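Local atomic coordinates of nucleoprotein (Rift valley fever virus, PDB entry 3OV9), a protein that encapsidates the viral genomic RNA, binding single-stranded nucleic acid and assembling into ring-shaped hexamers to build the nucleocapsid that serves as template for transcription and replication. Residues H143-L157 and H211-L223. Numbering follows the deposited sequence. Where two conformers were deposited one is given.
Sequences HMMHPSFAGMVDPSL and HEKRREFLKAFGL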
loop_
_atom_site.group_PDB
_atom_site.type_symbol
_atom_site.label_atom_id
_atom_site.label_comp_id
_atom_site.label_asym_id
_atom_site.label_seq_id
_atom_site.Cartn_x
_atom_site.Cartn_y
_atom_site.Cartn_z
ATOM N N HIS A 143 -33.378 -14.921 -22.488
ATOM C CA HIS A 143 -32.445 -15.595 -23.395
ATOM C C HIS A 143 -31.068 -14.918 -23.477
ATOM O O HIS A 143 -30.085 -15.555 -23.865
ATOM C CB HIS A 143 -33.045 -15.703 -24.804
ATOM C CG HIS A 143 -34.239 -16.603 -24.889
ATOM N ND1 HIS A 143 -35.525 -16.150 -24.694
ATOM C CD2 HIS A 143 -34.342 -17.925 -25.161
ATOM C CE1 HIS A 143 -36.371 -17.156 -24.838
ATOM N NE2 HIS A 143 -35.679 -18.244 -25.121
ATOM N N MET A 144 -31.010 -13.635 -23.114
ATOM C CA MET A 144 -29.775 -12.846 -23.187
ATOM C C MET A 144 -28.935 -12.911 -21.906
ATOM O O MET A 144 -27.841 -12.343 -21.848
ATOM C CB MET A 144 -30.094 -11.375 -23.507
ATOM C CG MET A 144 -30.617 -11.106 -24.915
ATOM S SD MET A 144 -30.844 -9.346 -25.247
ATOM C CE MET A 144 -30.926 -9.374 -27.041
ATOM N N MET A 145 -29.440 -13.604 -20.888
ATOM C CA MET A 145 -28.853 -13.544 -19.547
ATOM C C MET A 145 -27.746 -14.569 -19.271
ATOM O O MET A 145 -27.707 -15.196 -18.210
ATOM C CB MET A 145 -29.951 -13.605 -18.476
ATOM C CG MET A 145 -30.863 -12.388 -18.468
ATOM S SD MET A 145 -32.131 -12.452 -17.182
ATOM C CE MET A 145 -31.112 -12.476 -15.708
ATOM N N HIS A 146 -26.845 -14.728 -20.237
ATOM C CA HIS A 146 -25.576 -15.435 -20.032
ATOM C C HIS A 146 -24.611 -15.025 -21.144
ATOM O O HIS A 146 -25.058 -14.730 -22.254
ATOM C CB HIS A 146 -25.768 -16.955 -20.006
ATOM C CG HIS A 146 -24.629 -17.687 -19.366
ATOM N ND1 HIS A 146 -23.630 -18.295 -20.095
ATOM C CD2 HIS A 146 -24.307 -17.870 -18.063
ATOM C CE1 HIS A 146 -22.759 -18.846 -19.271
ATOM N NE2 HIS A 146 -23.143 -18.600 -18.032
ATOM N N PRO A 147 -23.290 -14.976 -20.856
ATOM C CA PRO A 147 -22.343 -14.639 -21.929
ATOM C C PRO A 147 -22.431 -15.576 -23.140
ATOM O O PRO A 147 -22.083 -15.168 -24.256
ATOM C CB PRO A 147 -20.981 -14.758 -21.241
ATOM C CG PRO A 147 -21.269 -14.420 -19.816
ATOM C CD PRO A 147 -22.626 -15.005 -19.536
ATOM N N SER A 148 -22.916 -16.799 -22.917
ATOM C CA SER A 148 -23.162 -17.781 -23.982
ATOM C C SER A 148 -24.012 -17.228 -25.124
ATOM O O SER A 148 -23.865 -17.659 -26.267
ATOM C CB SER A 148 -23.849 -19.034 -23.418
ATOM O OG SER A 148 -23.047 -19.662 -22.433
ATOM N N PHE A 149 -24.895 -16.278 -24.812
ATOM C CA PHE A 149 -25.819 -15.706 -25.798
ATOM C C PHE A 149 -25.119 -15.088 -27.006
ATOM O O PHE A 149 -25.672 -15.077 -28.111
ATOM C CB PHE A 149 -26.752 -14.666 -25.153
ATOM C CG PHE A 149 -27.538 -13.862 -26.153
ATOM C CD1 PHE A 149 -28.671 -14.400 -26.759
ATOM C CD2 PHE A 149 -27.126 -12.584 -26.515
ATOM C CE1 PHE A 149 -29.387 -13.665 -27.698
ATOM C CE2 PHE A 149 -27.837 -11.841 -27.456
ATOM C CZ PHE A 149 -28.969 -12.387 -28.048
ATOM N N ALA A 150 -23.916 -14.563 -26.793
ATOM C CA ALA A 150 -23.139 -13.950 -27.874
ATOM C C ALA A 150 -22.988 -14.866 -29.097
ATOM O O ALA A 150 -22.978 -14.385 -30.233
ATOM C CB ALA A 150 -21.781 -13.509 -27.362
ATOM N N GLY A 151 -22.895 -16.175 -28.858
ATOM C CA GLY A 151 -22.772 -17.170 -29.930
ATOM C C GLY A 151 -24.049 -17.424 -30.719
ATOM O O GLY A 151 -24.059 -18.232 -31.650
ATOM N N MET A 152 -25.128 -16.742 -30.339
ATOM C CA MET A 152 -26.410 -16.841 -31.041
ATOM C C MET A 152 -26.674 -15.625 -31.921
ATOM O O MET A 152 -27.679 -15.571 -32.640
ATOM C CB MET A 152 -27.559 -17.015 -30.040
ATOM C CG MET A 152 -27.560 -18.330 -29.280
ATOM S SD MET A 152 -28.113 -19.731 -30.264
ATOM C CE MET A 152 -26.549 -20.380 -30.857
ATOM N N VAL A 153 -25.769 -14.652 -31.865
ATOM C CA VAL A 153 -25.949 -13.390 -32.575
ATOM C C VAL A 153 -25.458 -13.527 -34.017
ATOM O O VAL A 153 -24.352 -14.011 -34.259
ATOM C CB VAL A 153 -25.229 -12.218 -31.848
ATOM C CG1 VAL A 153 -25.456 -10.907 -32.578
ATOM C CG2 VAL A 153 -25.717 -12.100 -30.408
ATOM N N ASP A 154 -26.307 -13.118 -34.957
ATOM C CA ASP A 154 -25.987 -13.108 -36.384
ATOM C C ASP A 154 -25.349 -11.768 -36.764
ATOM O O ASP A 154 -26.039 -10.747 -36.803
ATOM C CB ASP A 154 -27.266 -13.355 -37.197
ATOM C CG ASP A 154 -27.046 -13.282 -38.707
ATOM O OD1 ASP A 154 -25.889 -13.145 -39.157
ATOM O OD2 ASP A 154 -28.049 -13.360 -39.447
ATOM N N PRO A 155 -24.031 -11.766 -37.060
ATOM C CA PRO A 155 -23.315 -10.520 -37.367
ATOM C C PRO A 155 -23.679 -9.911 -38.725
ATOM O O PRO A 155 -23.217 -8.811 -39.046
ATOM C CB PRO A 155 -21.844 -10.948 -37.352
ATOM C CG PRO A 155 -21.871 -12.383 -37.723
ATOM C CD PRO A 155 -23.135 -12.937 -37.120
ATOM N N SER A 156 -24.492 -10.619 -39.506
ATOM C CA SER A 156 -24.949 -10.127 -40.806
ATOM C C SER A 156 -26.275 -9.359 -40.722
ATOM O O SER A 156 -26.776 -8.867 -41.736
ATOM C CB SER A 156 -25.046 -11.273 -41.822
ATOM O OG SER A 156 -26.195 -12.071 -41.608
ATOM N N LEU A 157 -26.838 -9.262 -39.517
ATOM C CA LEU A 157 -28.008 -8.416 -39.274
ATOM C C LEU A 157 -27.711 -6.958 -39.640
ATOM O O LEU A 157 -26.568 -6.512 -39.495
ATOM C CB LEU A 157 -28.438 -8.500 -37.804
ATOM C CG LEU A 157 -29.283 -9.702 -37.369
ATOM C CD1 LEU A 157 -29.278 -9.829 -35.853
ATOM C CD2 LEU A 157 -30.708 -9.601 -37.893
ATOM N N HIS A 211 -24.563 -18.041 -39.899
ATOM C CA HIS A 211 -25.305 -16.794 -39.708
ATOM C C HIS A 211 -26.812 -17.036 -39.748
ATOM O O HIS A 211 -27.559 -16.492 -38.938
ATOM C CB HIS A 211 -24.920 -15.752 -40.765
ATOM C CG HIS A 211 -23.501 -15.285 -40.670
ATOM N ND1 HIS A 211 -22.886 -14.570 -41.676
ATOM C CD2 HIS A 211 -22.571 -15.439 -39.698
ATOM C CE1 HIS A 211 -21.643 -14.296 -41.323
ATOM N NE2 HIS A 211 -21.426 -14.815 -40.128
ATOM N N GLU A 212 -27.236 -17.876 -40.690
ATOM C CA GLU A 212 -28.645 -18.186 -40.894
ATOM C C GLU A 212 -29.256 -18.967 -39.726
ATOM O O GLU A 212 -30.373 -18.664 -39.300
ATOM C CB GLU A 212 -28.839 -18.944 -42.213
ATOM C CG GLU A 212 -28.558 -18.106 -43.469
ATOM C CD GLU A 212 -27.086 -18.085 -43.896
ATOM O OE1 GLU A 212 -26.786 -17.422 -44.914
ATOM O OE2 GLU A 212 -26.234 -18.723 -43.237
ATOM N N LYS A 213 -28.528 -19.958 -39.212
ATOM C CA LYS A 213 -28.992 -20.730 -38.054
ATOM C C LYS A 213 -29.015 -19.871 -36.786
ATOM O O LYS A 213 -29.906 -20.026 -35.947
ATOM C CB LYS A 213 -28.141 -21.985 -37.831
ATOM C CG LYS A 213 -28.397 -23.127 -38.816
ATOM C CD LYS A 213 -27.569 -24.373 -38.472
ATOM C CE LYS A 213 -26.089 -24.217 -38.844
ATOM N NZ LYS A 213 -25.309 -25.457 -38.574
ATOM N N ARG A 214 -28.039 -18.972 -36.656
ATOM C CA ARG A 214 -28.016 -18.020 -35.540
ATOM C C ARG A 214 -29.258 -17.132 -35.557
ATOM O O ARG A 214 -29.936 -16.989 -34.536
ATOM C CB ARG A 214 -26.746 -17.164 -35.563
ATOM C CG ARG A 214 -25.501 -17.857 -35.037
ATOM C CD ARG A 214 -24.263 -17.062 -35.403
ATOM N NE ARG A 214 -23.033 -17.697 -34.944
ATOM C CZ ARG A 214 -22.178 -17.156 -34.078
ATOM N NH1 ARG A 214 -22.410 -15.954 -33.562
ATOM N NH2 ARG A 214 -21.086 -17.820 -33.730
ATOM N N ARG A 215 -29.572 -16.551 -36.717
ATOM C CA ARG A 215 -30.770 -15.718 -36.834
ATOM C C ARG A 215 -32.049 -16.514 -36.570
ATOM O O ARG A 215 -33.011 -15.973 -36.011
ATOM C CB ARG A 215 -30.844 -15.003 -38.187
ATOM C CG ARG A 215 -31.739 -13.759 -38.142
ATOM C CD ARG A 215 -31.876 -13.084 -39.493
ATOM N NE ARG A 215 -30.623 -12.482 -39.937
ATOM C CZ ARG A 215 -30.523 -11.596 -40.925
ATOM N NH1 ARG A 215 -31.606 -11.191 -41.578
ATOM N NH2 ARG A 215 -29.336 -11.108 -41.254
ATOM N N GLU A 216 -32.051 -17.789 -36.969
ATOM C CA GLU A 216 -33.182 -18.676 -36.713
ATOM C C GLU A 216 -33.425 -18.850 -35.215
ATOM O O GLU A 216 -34.576 -18.882 -34.769
ATOM C CB GLU A 216 -32.984 -20.039 -37.380
ATOM C CG GLU A 216 -33.403 -20.085 -38.839
ATOM C CD GLU A 216 -33.621 -21.501 -39.334
ATOM O OE1 GLU A 216 -33.336 -22.449 -38.572
ATOM O OE2 GLU A 216 -34.083 -21.667 -40.482
ATOM N N PHE A 217 -32.344 -18.954 -34.443
ATOM C CA PHE A 217 -32.454 -19.043 -32.987
ATOM C C PHE A 217 -33.002 -17.740 -32.417
ATOM O O PHE A 217 -33.901 -17.760 -31.575
ATOM C CB PHE A 217 -31.109 -19.385 -32.339
ATOM C CG PHE A 217 -30.741 -20.845 -32.410
ATOM C CD1 PHE A 217 -31.563 -21.817 -31.846
ATOM C CD2 PHE A 217 -29.553 -21.243 -33.014
ATOM C CE1 PHE A 217 -31.215 -23.166 -31.899
ATOM C CE2 PHE A 217 -29.196 -22.587 -33.074
ATOM C CZ PHE A 217 -30.031 -23.552 -32.515
ATOM N N LEU A 218 -32.470 -16.612 -32.891
ATOM C CA LEU A 218 -32.938 -15.289 -32.458
ATOM C C LEU A 218 -34.434 -15.109 -32.704
ATOM O O LEU A 218 -35.147 -14.547 -31.869
ATOM C CB LEU A 218 -32.148 -14.164 -33.138
ATOM C CG LEU A 218 -30.667 -13.979 -32.783
ATOM C CD1 LEU A 218 -30.088 -12.789 -33.529
ATOM C CD2 LEU A 218 -30.466 -13.811 -31.271
ATOM N N LYS A 219 -34.898 -15.595 -33.856
ATOM C CA LYS A 219 -36.311 -15.553 -34.210
ATOM C C LYS A 219 -37.128 -16.471 -33.301
ATOM O O LYS A 219 -38.175 -16.068 -32.780
ATOM C CB LYS A 219 -36.506 -15.942 -35.679
ATOM C CG LYS A 219 -37.839 -15.500 -36.257
ATOM C CD LYS A 219 -38.227 -16.322 -37.479
ATOM C CE LYS A 219 -39.521 -15.813 -38.103
ATOM N NZ LYS A 219 -40.652 -15.774 -37.130
ATOM N N ALA A 220 -36.640 -17.696 -33.109
ATOM C CA ALA A 220 -37.292 -18.672 -32.235
ATOM C C ALA A 220 -37.375 -18.178 -30.793
ATOM O O ALA A 220 -38.365 -18.442 -30.110
ATOM C CB ALA A 220 -36.584 -20.018 -32.297
ATOM N N PHE A 221 -36.343 -17.461 -30.346
ATOM C CA PHE A 221 -36.306 -16.903 -28.986
ATOM C C PHE A 221 -37.200 -15.669 -28.834
ATOM O O PHE A 221 -37.352 -15.146 -27.729
ATOM C CB PHE A 221 -34.873 -16.530 -28.562
ATOM C CG PHE A 221 -33.903 -17.688 -28.512
ATOM C CD1 PHE A 221 -34.337 -19.013 -28.554
ATOM C CD2 PHE A 221 -32.537 -17.441 -28.380
ATOM C CE1 PHE A 221 -33.422 -20.068 -28.498
ATOM C CE2 PHE A 221 -31.616 -18.488 -28.321
ATOM C CZ PHE A 221 -32.061 -19.803 -28.378
ATOM N N GLY A 222 -37.773 -15.198 -29.941
ATOM C CA GLY A 222 -38.635 -14.015 -29.935
ATOM C C GLY A 222 -37.894 -12.695 -29.811
ATOM O O GLY A 222 -38.484 -11.679 -29.441
ATOM N N LEU A 223 -36.603 -12.709 -30.133
ATOM C CA LEU A 223 -35.752 -11.527 -30.009
ATOM C C LEU A 223 -35.764 -10.656 -31.263
ATOM O O LEU A 223 -35.516 -9.452 -31.191
ATOM C CB LEU A 223 -34.321 -11.939 -29.655
ATOM C CG LEU A 223 -34.160 -12.687 -28.331
ATOM C CD1 LEU A 223 -32.785 -13.313 -28.222
ATOM C CD2 LEU A 223 -34.417 -11.749 -27.160
#
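Arg214 joins helix 211-220 to the loop between helices 130-136 and 159-180, running along the end of the 3-10 segment 147-152. Arg214 CB lies 3.5 Å from Met152 O, and CG is in van der Waals range of Gly151 O and Met152 O. With the chain extended from CG to NE, CD comes up to Val153 O. Gly151 O sits over one face of the guanidinium, 3.3 Å from Arg214 CZ, without a hydrogen bond. The bond across the contact is made at the edge: Arg214 NH1 donates to Val153 O at 2.8 Å, nearly in the guanidinium plane and fairly straight at 160°. Further bonds run from NE to Ile209 O, NH2 to Phe208 O and NH1 to Ala203 O.

One residue further along, Arg215 bends at chi3 (-68°) to lay NE against Asp154 OD2, a 2.8 Å salt bridge approached from the anti side; NH2 adds a weak bond to the same oxygen. Leu157 CD2 covers one guanidinium face. Asp154 OD1 accepts from Ser156 N, making an Asx turn, and also from Ser156 OG; the two bonds help fix the carboxylate's rotation.

Toward the helix's C-terminal end the contact turns aromatic and apolar. Met152, bent at chi2 and chi3, puts SD obliquely against the Phe217 ring, 3.5 Å from Phe217 CD2, while Arg8 of a neighbouring subunit, from region 1-71 essential for oligomerization, packs on both residues. The rings of His143 and Phe221 form an offset stack with planes 14° apart. Leu218 CD2 and Leu223 CD1 close on Phe149 CE1; a Schellman motif, with Gly222 at positive phi and Leu223 N bonded back to Leu218 O, brings Leu223 there. The buried Arg214 guanidinium, gripped by several main-chain carbonyls, thus ties three pieces of backbone together, and its positive charge probably offsets the partial negative charge of these oxygens.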